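Local coordinates for protein intimin (Escherichia coli, PDB 1F00) that probably mediates adhesion of enteropathogenic bacteria to host cells by binding a receptor through its exposed C-terminal region, at residues L127-G132 / I165-S170. Sequence-based numbering, arbitrary orientation.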
loop_
_atom_site.group_PDB
_atom_site.type_symbol
_atom_site.label_atom_id
_atom_site.label_comp_id
_atom_site.label_asym_id
_atom_site.label_seq_id
_atom_site.Cartn_x
_atom_site.Cartn_y
_atom_site.Cartn_z
ATOM N N LEU A 127 0.572 5.634 0.958
ATOM C CA LEU A 127 1.312 4.396 1.185
ATOM C C LEU A 127 2.433 4.355 0.157
ATOM O O LEU A 127 2.211 4.657 -1.017
ATOM C CB LEU A 127 0.421 3.165 0.986
ATOM C CG LEU A 127 -0.825 2.998 1.861
ATOM C CD1 LEU A 127 -1.342 1.574 1.711
ATOM C CD2 LEU A 127 -0.498 3.285 3.317
ATOM N N LYS A 128 3.634 3.987 0.590
ATOM C CA LYS A 128 4.760 3.908 -0.329
ATOM C C LYS A 128 5.248 2.482 -0.497
ATOM O O LYS A 128 5.456 1.758 0.477
ATOM C CB LYS A 128 5.921 4.789 0.146
ATOM C CG LYS A 128 5.790 6.257 -0.229
ATOM C CD LYS A 128 5.800 6.450 -1.744
ATOM C CE LYS A 128 5.624 7.917 -2.120
ATOM N NZ LYS A 128 4.333 8.475 -1.604
ATOM N N ALA A 129 5.418 2.086 -1.750
ATOM C CA ALA A 129 5.904 0.755 -2.076
ATOM C C ALA A 129 7.320 0.907 -2.604
ATOM O O ALA A 129 7.710 1.984 -3.056
ATOM C CB ALA A 129 5.015 0.116 -3.140
ATOM N N SER A 130 8.091 -0.169 -2.531
ATOM C CA SER A 130 9.459 -0.164 -3.025
ATOM C C SER A 130 9.769 -1.566 -3.513
ATOM O O SER A 130 9.178 -2.541 -3.041
ATOM C CB SER A 130 10.438 0.231 -1.916
ATOM O OG SER A 130 10.333 -0.643 -0.808
ATOM N N GLY A 131 10.690 -1.668 -4.464
ATOM C CA GLY A 131 11.043 -2.972 -4.989
ATOM C C GLY A 131 10.317 -3.256 -6.285
ATOM O O GLY A 131 9.637 -2.384 -6.823
ATOM N N GLY A 132 10.443 -4.482 -6.781
ATOM C CA GLY A 132 9.799 -4.832 -8.030
ATOM C C GLY A 132 10.445 -3.991 -9.115
ATOM O O GLY A 132 11.556 -3.502 -8.927
ATOM N N ILE A 165 -4.903 -3.294 1.685
ATOM C CA ILE A 165 -4.532 -2.513 0.506
ATOM C C ILE A 165 -3.382 -3.297 -0.093
ATOM O O ILE A 165 -2.426 -3.635 0.611
ATOM C CB ILE A 165 -4.037 -1.098 0.870
ATOM C CG1 ILE A 165 -5.130 -0.340 1.623
ATOM C CG2 ILE A 165 -3.626 -0.342 -0.404
ATOM C CD1 ILE A 165 -6.448 -0.244 0.868
ATOM N N SER A 166 -3.485 -3.606 -1.382
ATOM C CA SER A 166 -2.454 -4.369 -2.063
ATOM C C SER A 166 -1.840 -3.586 -3.212
ATOM O O SER A 166 -2.509 -2.795 -3.867
ATOM C CB SER A 166 -3.038 -5.676 -2.616
ATOM O OG SER A 166 -3.505 -6.523 -1.581
ATOM N N VAL A 167 -0.554 -3.799 -3.437
ATOM C CA VAL A 167 0.124 -3.151 -4.546
ATOM C C VAL A 167 0.761 -4.263 -5.363
ATOM O O VAL A 167 1.229 -5.264 -4.807
ATOM C CB VAL A 167 1.237 -2.179 -4.077
ATOM C CG1 VAL A 167 2.310 -2.936 -3.309
ATOM C CG2 VAL A 167 1.855 -1.476 -5.286
ATOM N N ILE A 168 0.746 -4.113 -6.680
ATOM C CA ILE A 168 1.375 -5.099 -7.546
ATOM C C ILE A 168 2.302 -4.360 -8.505
ATOM O O ILE A 168 2.004 -3.247 -8.940
ATOM C CB ILE A 168 0.332 -5.924 -8.357
ATOM C CG1 ILE A 168 -0.532 -5.003 -9.217
ATOM C CG2 ILE A 168 -0.539 -6.730 -7.408
ATOM C CD1 ILE A 168 -1.612 -5.742 -10.001
ATOM N N SER A 169 3.445 -4.967 -8.802
ATOM C CA SER A 169 4.406 -4.371 -9.725
ATOM C C SER A 169 4.302 -5.163 -11.020
ATOM O O SER A 169 3.978 -6.352 -10.990
ATOM C CB SER A 169 5.818 -4.449 -9.136
ATOM O OG SER A 169 6.124 -5.764 -8.701
ATOM N N SER A 170 4.577 -4.521 -12.153
ATOM C CA SER A 170 4.453 -5.196 -13.437
ATOM C C SER A 170 5.442 -6.322 -13.715
ATOM O O SER A 170 5.346 -6.981 -14.750
ATOM C CB SER A 170 4.467 -4.177 -14.590
ATOM O OG SER A 170 5.637 -3.389 -14.590
#
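The two sheets of an immunoglobulin-like beta sandwich face each other here, with Leu127, Ala129 and Gly132 meeting Ile165, Val167 and Ser169. Strand 124-130 belongs to one sheet and strand 163-169 to the other. No hydrogen bond joins the two segments. They run in roughly the same direction, 29° apart. The spacing closes along them, from 9.1 Å between the CA atoms of Leu127 and Ile165 to 5.7 Å between those of Gly132 and Ser169.

At the wide end Leu127 reaches across with one methyl. Its CD1 lies 3.7 Å from CG2 of Ile165 and 3.9 Å from CB of the same residue. The two side chains cross obliquely. CG2 is anti to the backbone N of Ile165, while CG1 lies beside that N (chi1 -59°), and CG2 makes the nearest contact with Leu127. In the middle, the single methyl of Ala129 sits astride the fork of Val167. CB of Ala129 is 4.1 Å from both CG1 and CG2 of Val167. Trp138 of strand 136-140 touches both residues, and Leu97 and Ile99 also pack on Val167.

The narrow end has a different character. Gly132 offers only its backbone, and its CA lies 3.9 Å from OG of Ser169. Gly132 has a positive phi (65°), a backbone shape that glycine adopts readily. The hydroxyl of Ser169 is hydrogen-bonded to Asp171. The backbone of Gly132 is hydrogen-bonded to Thr95.

The contact thus passes from apolar core packing to a place where the two backbones draw together and Gly132 meets Ser169. Face-to-face packing of two sheets, with no hydrogen bonds between them, is typical of an immunoglobulin-like sandwich, here of the bacterial group 2 family.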